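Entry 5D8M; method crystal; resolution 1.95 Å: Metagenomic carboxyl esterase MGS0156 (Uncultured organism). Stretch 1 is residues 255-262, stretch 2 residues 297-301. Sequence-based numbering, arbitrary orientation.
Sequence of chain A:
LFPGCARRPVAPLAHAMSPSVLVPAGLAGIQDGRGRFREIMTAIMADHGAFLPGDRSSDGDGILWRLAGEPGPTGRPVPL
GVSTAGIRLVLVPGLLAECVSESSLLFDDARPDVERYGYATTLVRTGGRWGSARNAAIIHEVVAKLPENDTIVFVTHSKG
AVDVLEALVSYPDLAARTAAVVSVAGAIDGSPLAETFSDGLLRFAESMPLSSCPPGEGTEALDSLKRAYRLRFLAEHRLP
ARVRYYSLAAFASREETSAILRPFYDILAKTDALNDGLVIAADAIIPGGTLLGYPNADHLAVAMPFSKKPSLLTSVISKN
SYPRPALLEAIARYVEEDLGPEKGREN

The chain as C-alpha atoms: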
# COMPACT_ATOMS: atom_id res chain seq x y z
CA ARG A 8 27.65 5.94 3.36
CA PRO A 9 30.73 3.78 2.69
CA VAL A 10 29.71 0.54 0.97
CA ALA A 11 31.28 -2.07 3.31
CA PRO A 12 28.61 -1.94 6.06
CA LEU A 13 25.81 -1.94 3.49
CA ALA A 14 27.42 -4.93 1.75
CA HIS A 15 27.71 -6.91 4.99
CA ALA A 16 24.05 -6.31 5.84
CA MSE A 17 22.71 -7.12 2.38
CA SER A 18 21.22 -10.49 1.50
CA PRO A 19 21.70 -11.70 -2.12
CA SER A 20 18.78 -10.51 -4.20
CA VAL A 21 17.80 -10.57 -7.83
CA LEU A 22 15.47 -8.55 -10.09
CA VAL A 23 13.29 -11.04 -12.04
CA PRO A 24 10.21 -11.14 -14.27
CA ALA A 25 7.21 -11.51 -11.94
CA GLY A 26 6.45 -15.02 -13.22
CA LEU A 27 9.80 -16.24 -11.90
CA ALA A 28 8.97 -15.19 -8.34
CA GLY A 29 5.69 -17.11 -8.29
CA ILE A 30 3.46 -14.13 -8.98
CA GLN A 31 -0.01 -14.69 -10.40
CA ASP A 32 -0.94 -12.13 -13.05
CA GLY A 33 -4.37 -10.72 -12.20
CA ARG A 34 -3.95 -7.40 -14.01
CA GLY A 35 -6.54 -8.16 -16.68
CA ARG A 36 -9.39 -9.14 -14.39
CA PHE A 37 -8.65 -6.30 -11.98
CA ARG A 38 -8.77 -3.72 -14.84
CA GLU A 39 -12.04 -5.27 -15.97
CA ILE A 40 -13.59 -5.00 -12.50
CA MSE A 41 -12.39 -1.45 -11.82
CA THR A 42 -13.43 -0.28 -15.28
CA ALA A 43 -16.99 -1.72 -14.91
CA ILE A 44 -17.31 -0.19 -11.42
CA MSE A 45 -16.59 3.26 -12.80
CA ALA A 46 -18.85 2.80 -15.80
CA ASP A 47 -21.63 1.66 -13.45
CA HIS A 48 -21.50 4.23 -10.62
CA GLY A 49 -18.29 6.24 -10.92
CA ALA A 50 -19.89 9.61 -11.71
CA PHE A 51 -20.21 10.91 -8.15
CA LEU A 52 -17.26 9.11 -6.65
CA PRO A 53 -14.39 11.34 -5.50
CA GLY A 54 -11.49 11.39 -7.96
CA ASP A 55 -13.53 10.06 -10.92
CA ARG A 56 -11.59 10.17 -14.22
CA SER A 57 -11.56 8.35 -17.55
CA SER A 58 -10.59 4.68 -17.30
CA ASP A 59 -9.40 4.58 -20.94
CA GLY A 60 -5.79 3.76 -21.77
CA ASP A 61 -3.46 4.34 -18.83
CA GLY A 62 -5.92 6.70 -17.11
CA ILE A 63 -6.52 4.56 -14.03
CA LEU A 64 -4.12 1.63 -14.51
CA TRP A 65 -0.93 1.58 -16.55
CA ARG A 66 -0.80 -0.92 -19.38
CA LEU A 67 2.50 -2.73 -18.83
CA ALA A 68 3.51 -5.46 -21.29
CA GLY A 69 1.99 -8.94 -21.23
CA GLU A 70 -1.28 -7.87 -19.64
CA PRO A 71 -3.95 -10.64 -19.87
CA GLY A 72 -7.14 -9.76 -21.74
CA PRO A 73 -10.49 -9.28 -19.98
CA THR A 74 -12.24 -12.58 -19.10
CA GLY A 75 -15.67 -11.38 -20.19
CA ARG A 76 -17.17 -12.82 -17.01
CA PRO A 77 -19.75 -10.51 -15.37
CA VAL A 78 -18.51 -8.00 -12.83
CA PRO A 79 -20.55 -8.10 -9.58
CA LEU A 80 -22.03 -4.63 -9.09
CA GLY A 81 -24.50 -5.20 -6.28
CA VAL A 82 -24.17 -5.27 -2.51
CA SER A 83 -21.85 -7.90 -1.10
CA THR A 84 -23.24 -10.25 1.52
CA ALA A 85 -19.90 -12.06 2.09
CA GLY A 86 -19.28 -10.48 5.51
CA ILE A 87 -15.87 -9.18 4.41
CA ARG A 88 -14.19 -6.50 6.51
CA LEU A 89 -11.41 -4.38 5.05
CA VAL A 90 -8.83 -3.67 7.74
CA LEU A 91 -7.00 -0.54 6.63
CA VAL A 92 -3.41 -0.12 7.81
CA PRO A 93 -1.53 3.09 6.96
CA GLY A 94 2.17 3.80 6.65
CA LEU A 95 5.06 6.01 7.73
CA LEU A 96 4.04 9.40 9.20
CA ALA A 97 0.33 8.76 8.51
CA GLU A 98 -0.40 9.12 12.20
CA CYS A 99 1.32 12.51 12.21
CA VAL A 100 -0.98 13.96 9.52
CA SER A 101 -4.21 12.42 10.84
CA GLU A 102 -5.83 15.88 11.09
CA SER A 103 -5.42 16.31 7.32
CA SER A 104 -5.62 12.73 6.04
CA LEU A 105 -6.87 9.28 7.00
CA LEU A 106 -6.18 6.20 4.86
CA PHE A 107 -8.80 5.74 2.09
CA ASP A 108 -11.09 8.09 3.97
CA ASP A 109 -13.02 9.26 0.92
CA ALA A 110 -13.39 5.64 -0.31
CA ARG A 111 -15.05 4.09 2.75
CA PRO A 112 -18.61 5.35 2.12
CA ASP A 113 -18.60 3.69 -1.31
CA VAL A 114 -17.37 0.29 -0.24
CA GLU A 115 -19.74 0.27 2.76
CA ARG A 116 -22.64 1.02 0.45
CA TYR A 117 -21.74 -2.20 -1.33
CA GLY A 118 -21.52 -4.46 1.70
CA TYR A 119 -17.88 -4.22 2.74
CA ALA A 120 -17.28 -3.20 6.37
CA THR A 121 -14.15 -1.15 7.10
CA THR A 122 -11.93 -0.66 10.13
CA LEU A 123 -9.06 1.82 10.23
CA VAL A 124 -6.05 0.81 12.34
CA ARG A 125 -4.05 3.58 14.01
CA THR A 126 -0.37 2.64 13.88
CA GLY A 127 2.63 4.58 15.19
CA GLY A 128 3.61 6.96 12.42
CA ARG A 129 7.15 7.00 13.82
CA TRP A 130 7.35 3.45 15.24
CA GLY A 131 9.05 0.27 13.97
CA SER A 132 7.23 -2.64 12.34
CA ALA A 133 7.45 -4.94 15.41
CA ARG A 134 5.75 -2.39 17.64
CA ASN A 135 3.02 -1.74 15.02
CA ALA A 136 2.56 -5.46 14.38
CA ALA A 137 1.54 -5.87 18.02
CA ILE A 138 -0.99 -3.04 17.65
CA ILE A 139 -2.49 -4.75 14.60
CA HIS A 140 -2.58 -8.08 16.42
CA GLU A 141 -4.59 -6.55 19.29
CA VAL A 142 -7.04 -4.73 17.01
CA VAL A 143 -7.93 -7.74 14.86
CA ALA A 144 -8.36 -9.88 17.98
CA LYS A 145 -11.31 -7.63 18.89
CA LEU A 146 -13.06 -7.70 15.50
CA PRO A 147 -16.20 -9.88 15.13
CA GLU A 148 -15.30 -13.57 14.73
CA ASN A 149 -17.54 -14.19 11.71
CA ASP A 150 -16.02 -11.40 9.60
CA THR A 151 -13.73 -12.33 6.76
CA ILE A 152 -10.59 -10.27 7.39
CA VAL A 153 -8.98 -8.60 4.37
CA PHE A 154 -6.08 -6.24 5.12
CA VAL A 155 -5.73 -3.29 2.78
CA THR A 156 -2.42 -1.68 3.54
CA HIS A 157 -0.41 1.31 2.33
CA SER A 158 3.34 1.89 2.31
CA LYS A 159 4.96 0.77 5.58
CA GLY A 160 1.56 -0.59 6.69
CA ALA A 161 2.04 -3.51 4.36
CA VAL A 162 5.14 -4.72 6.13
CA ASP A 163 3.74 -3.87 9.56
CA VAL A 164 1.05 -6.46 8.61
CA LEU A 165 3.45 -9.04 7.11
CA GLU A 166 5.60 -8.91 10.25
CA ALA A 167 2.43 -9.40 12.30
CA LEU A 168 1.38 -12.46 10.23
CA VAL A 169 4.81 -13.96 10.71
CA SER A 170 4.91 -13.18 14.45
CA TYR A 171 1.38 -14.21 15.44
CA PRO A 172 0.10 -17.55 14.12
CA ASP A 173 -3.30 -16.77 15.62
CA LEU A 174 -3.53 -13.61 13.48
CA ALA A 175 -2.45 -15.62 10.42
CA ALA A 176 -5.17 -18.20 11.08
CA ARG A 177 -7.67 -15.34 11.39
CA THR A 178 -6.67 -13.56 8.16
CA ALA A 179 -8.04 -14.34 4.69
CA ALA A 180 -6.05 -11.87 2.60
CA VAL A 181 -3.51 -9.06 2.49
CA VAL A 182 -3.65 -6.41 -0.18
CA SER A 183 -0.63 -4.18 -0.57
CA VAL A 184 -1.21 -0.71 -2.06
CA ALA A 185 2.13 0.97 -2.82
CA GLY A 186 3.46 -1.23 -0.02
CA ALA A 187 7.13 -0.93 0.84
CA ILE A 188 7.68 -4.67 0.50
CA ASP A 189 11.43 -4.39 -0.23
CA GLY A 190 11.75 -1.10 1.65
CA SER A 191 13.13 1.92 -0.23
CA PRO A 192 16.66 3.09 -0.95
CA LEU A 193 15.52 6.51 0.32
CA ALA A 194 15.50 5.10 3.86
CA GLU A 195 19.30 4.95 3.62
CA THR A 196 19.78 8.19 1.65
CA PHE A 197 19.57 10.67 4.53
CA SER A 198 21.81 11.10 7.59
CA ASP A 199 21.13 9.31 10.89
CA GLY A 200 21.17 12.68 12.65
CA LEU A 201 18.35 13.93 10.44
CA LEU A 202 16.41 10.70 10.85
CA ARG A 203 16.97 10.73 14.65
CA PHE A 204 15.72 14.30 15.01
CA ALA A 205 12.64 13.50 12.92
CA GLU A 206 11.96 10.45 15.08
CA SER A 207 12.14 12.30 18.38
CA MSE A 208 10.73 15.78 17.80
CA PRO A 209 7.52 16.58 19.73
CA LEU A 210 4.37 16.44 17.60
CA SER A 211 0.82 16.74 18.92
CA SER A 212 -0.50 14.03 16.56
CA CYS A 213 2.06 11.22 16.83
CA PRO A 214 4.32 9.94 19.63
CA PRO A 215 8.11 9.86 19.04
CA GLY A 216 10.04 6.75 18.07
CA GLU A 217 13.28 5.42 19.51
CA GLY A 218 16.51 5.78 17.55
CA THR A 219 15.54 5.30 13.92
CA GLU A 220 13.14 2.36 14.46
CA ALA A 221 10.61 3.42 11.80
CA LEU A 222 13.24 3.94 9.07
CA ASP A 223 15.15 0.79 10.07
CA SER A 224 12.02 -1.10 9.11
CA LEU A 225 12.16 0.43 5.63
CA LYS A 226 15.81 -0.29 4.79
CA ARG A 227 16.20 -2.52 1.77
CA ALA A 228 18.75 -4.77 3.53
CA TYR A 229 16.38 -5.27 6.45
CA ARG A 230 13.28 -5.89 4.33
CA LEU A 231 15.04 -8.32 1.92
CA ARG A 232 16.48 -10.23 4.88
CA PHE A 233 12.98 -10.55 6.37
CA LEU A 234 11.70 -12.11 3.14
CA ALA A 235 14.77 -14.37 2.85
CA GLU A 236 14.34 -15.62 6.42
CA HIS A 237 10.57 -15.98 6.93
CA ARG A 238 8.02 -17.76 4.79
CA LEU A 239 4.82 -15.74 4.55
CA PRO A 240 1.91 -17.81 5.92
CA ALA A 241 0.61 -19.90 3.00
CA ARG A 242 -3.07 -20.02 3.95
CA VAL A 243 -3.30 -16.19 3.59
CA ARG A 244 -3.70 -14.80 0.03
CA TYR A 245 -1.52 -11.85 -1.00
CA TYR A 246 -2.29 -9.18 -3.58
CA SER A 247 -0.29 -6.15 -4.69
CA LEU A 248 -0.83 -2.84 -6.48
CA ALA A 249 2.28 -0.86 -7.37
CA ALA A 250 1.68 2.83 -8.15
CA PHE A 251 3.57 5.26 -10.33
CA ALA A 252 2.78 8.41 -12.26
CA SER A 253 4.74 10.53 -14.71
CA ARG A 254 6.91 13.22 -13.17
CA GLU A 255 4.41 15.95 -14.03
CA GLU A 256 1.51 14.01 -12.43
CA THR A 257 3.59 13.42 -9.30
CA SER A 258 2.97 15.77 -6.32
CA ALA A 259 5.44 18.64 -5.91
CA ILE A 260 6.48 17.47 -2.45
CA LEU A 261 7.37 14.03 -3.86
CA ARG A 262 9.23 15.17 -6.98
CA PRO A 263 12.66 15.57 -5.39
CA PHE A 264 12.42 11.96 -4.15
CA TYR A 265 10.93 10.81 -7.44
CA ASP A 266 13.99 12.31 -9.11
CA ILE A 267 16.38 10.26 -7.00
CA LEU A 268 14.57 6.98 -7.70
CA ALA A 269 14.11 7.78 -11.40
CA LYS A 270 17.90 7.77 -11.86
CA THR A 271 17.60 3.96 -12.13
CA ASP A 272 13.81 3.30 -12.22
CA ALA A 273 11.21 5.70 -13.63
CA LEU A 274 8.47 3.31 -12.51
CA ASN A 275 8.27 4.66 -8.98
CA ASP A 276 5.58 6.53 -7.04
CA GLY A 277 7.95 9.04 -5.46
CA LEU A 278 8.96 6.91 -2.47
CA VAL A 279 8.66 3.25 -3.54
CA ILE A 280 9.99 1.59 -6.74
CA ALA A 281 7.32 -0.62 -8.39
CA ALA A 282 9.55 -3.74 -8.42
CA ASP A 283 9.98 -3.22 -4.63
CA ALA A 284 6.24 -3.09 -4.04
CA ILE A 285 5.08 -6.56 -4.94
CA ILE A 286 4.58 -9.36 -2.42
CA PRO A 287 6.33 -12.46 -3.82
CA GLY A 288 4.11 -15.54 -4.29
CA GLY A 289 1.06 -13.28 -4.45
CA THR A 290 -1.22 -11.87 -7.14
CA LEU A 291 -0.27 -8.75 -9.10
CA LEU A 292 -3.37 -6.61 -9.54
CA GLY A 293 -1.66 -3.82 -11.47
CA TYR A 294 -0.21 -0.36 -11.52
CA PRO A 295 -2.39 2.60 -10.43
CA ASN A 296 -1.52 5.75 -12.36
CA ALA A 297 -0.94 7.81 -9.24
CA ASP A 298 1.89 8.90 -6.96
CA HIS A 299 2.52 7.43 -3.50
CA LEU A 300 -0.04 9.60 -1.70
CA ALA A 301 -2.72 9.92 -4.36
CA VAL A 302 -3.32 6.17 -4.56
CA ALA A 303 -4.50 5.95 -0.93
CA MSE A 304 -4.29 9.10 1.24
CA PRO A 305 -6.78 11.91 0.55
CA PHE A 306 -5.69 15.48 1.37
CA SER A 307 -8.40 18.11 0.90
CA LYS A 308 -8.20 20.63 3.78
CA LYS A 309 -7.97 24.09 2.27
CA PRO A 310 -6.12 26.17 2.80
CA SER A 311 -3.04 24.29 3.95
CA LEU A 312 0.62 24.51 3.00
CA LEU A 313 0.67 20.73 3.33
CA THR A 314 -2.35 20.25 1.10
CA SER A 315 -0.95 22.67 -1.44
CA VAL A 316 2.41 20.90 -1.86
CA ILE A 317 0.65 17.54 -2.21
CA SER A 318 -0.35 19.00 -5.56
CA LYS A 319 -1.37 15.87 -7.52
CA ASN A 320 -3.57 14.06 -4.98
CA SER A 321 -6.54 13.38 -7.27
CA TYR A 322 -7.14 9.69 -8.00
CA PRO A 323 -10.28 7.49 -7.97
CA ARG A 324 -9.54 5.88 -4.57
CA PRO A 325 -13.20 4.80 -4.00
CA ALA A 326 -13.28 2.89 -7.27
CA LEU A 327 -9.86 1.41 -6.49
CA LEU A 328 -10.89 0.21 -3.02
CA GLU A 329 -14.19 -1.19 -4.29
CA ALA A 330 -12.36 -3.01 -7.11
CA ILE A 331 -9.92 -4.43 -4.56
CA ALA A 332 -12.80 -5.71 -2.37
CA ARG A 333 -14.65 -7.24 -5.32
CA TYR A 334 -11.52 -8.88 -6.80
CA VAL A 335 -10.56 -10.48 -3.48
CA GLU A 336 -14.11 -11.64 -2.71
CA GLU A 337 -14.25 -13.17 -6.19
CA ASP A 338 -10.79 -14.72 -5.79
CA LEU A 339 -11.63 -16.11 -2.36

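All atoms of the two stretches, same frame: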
# COMPACT_ATOMS: atom_id res chain seq x y z
N GLU A 255 5.31 14.81 -14.10
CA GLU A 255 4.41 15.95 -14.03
C GLU A 255 3.09 15.65 -13.30
O GLU A 255 2.43 16.57 -12.83
CB GLU A 255 4.13 16.50 -15.44
CG GLU A 255 3.19 15.69 -16.29
CD GLU A 255 2.79 16.42 -17.58
OE1 GLU A 255 1.78 16.02 -18.20
OE2 GLU A 255 3.48 17.39 -17.96
N GLU A 256 2.70 14.38 -13.21
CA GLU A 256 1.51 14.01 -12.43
C GLU A 256 1.87 13.50 -11.04
O GLU A 256 1.05 12.89 -10.35
CB GLU A 256 0.68 12.97 -13.18
CG GLU A 256 0.10 13.49 -14.51
CD GLU A 256 -0.78 14.75 -14.35
OE1 GLU A 256 -1.43 14.92 -13.30
OE2 GLU A 256 -0.83 15.57 -15.30
N THR A 257 3.10 13.78 -10.62
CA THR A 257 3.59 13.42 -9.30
C THR A 257 3.59 14.70 -8.45
O THR A 257 4.02 15.75 -8.92
CB THR A 257 5.02 12.79 -9.39
OG1 THR A 257 4.97 11.53 -10.09
CG2 THR A 257 5.62 12.57 -8.01
N SER A 258 3.05 14.62 -7.23
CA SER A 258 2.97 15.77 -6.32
C SER A 258 4.30 16.50 -6.11
O SER A 258 5.33 15.86 -5.99
CB SER A 258 2.45 15.32 -4.93
OG SER A 258 1.10 14.89 -5.00
N ALA A 259 4.24 17.83 -6.05
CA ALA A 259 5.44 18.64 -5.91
C ALA A 259 6.33 18.14 -4.78
O ALA A 259 7.52 17.97 -4.96
CB ALA A 259 5.07 20.10 -5.70
N ILE A 260 5.73 17.84 -3.64
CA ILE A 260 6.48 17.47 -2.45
C ILE A 260 7.26 16.17 -2.70
O ILE A 260 8.31 15.96 -2.10
CB ILE A 260 5.54 17.30 -1.21
CG1 ILE A 260 6.35 17.26 0.09
CG2 ILE A 260 4.62 16.08 -1.34
CD1 ILE A 260 6.72 18.63 0.59
N LEU A 261 6.76 15.34 -3.60
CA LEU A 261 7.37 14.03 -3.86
C LEU A 261 8.39 14.08 -5.00
O LEU A 261 9.22 13.18 -5.15
CB LEU A 261 6.29 13.01 -4.20
CG LEU A 261 5.25 12.70 -3.12
CD1 LEU A 261 4.28 11.68 -3.69
CD2 LEU A 261 5.92 12.18 -1.83
N ARG A 262 8.35 15.13 -5.81
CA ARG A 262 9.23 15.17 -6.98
C ARG A 262 10.73 15.08 -6.68
O ARG A 262 11.43 14.39 -7.40
CB ARG A 262 8.96 16.43 -7.81
CG ARG A 262 7.61 16.39 -8.47
CD ARG A 262 7.58 17.31 -9.69
NE ARG A 262 6.23 17.36 -10.23
CZ ARG A 262 5.39 18.37 -10.05
NH1 ARG A 262 5.76 19.45 -9.37
NH2 ARG A 262 4.17 18.30 -10.58
N ALA A 297 -0.77 6.96 -10.40
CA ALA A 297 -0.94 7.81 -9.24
C ALA A 297 0.38 7.82 -8.50
O ALA A 297 1.13 6.83 -8.56
CB ALA A 297 -2.09 7.24 -8.33
N ASP A 298 0.66 8.89 -7.75
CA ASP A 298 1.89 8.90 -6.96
C ASP A 298 1.59 8.25 -5.61
O ASP A 298 0.47 7.82 -5.35
CB ASP A 298 2.50 10.33 -6.83
CG ASP A 298 1.62 11.32 -6.04
OD1 ASP A 298 0.90 10.90 -5.09
OD2 ASP A 298 1.69 12.54 -6.31
N HIS A 299 2.61 8.16 -4.76
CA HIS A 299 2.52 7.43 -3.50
C HIS A 299 1.33 7.83 -2.64
O HIS A 299 0.68 6.98 -2.04
CB HIS A 299 3.82 7.63 -2.72
CG HIS A 299 3.96 6.71 -1.55
ND1 HIS A 299 4.15 5.35 -1.69
CD2 HIS A 299 3.93 6.95 -0.21
CE1 HIS A 299 4.26 4.80 -0.49
NE2 HIS A 299 4.11 5.75 0.42
N LEU A 300 1.04 9.12 -2.57
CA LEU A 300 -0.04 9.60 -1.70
C LEU A 300 -1.40 9.57 -2.37
O LEU A 300 -2.42 9.22 -1.75
CB LEU A 300 0.30 11.02 -1.22
CG LEU A 300 1.51 11.05 -0.30
CD1 LEU A 300 1.80 12.50 0.10
CD2 LEU A 300 1.30 10.17 0.93
N ALA A 301 -1.44 9.87 -3.65
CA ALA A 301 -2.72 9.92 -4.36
C ALA A 301 -3.44 8.57 -4.37
O ALA A 301 -4.66 8.49 -4.34
CB ALA A 301 -2.52 10.41 -5.79
O HOH W 1 -0.60 11.46 -8.65
O HOH W 2 -0.78 12.97 -3.80

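The closest CA pair across the stretches is Thr257 CA and Asp298 CA, 5.4 Å apart. Neither segment is a strand here, and no direct backbone-to-backbone hydrogen bond joins them; the contact, 255 Å² in all, centres on the buried side chain of Asp298, whose CA-to-CB bond points toward the first stretch.

Direct polar bonding converges on one carboxylate oxygen. Asp298 OD2 accepts from Ser258 N at 2.6 Å, with a nearly straight N-H...O angle of 163°, and from Ser258 OG at 2.8 Å, so a single serine grips it through both main chain and side chain. The other oxygen serves its own stretch: Asp298 OD1 accepts from Ala301 N at 2.9 Å and 166°, and weakly from Leu300 N at 3.1 Å and 129°. The carboxylate thus ties these two backbone NH groups to Ser258.

Two waters extend this network. Water 1 donates to Glu256 O (2.8 Å) and accepts from Asp298 N (3.0 Å), bridging the main chains; water 2 donates to Ser258 OG (2.9 Å) and Asp298 OD1 (3.0 Å).

Leu261, whose CA-to-CB bond points toward the second stretch, forms the apolar pair, CD1 to Leu300 CG at 4.4 Å. The same methyl covers the carboxylate, 3.6 Å from Asp298 CG, and lies 4.2 Å from His299 CB, while Thr257 CG2 sits 4.0 Å from Asp298 CB; these van der Waals contacts pack carbon around the hydrogen-bonded aspartate.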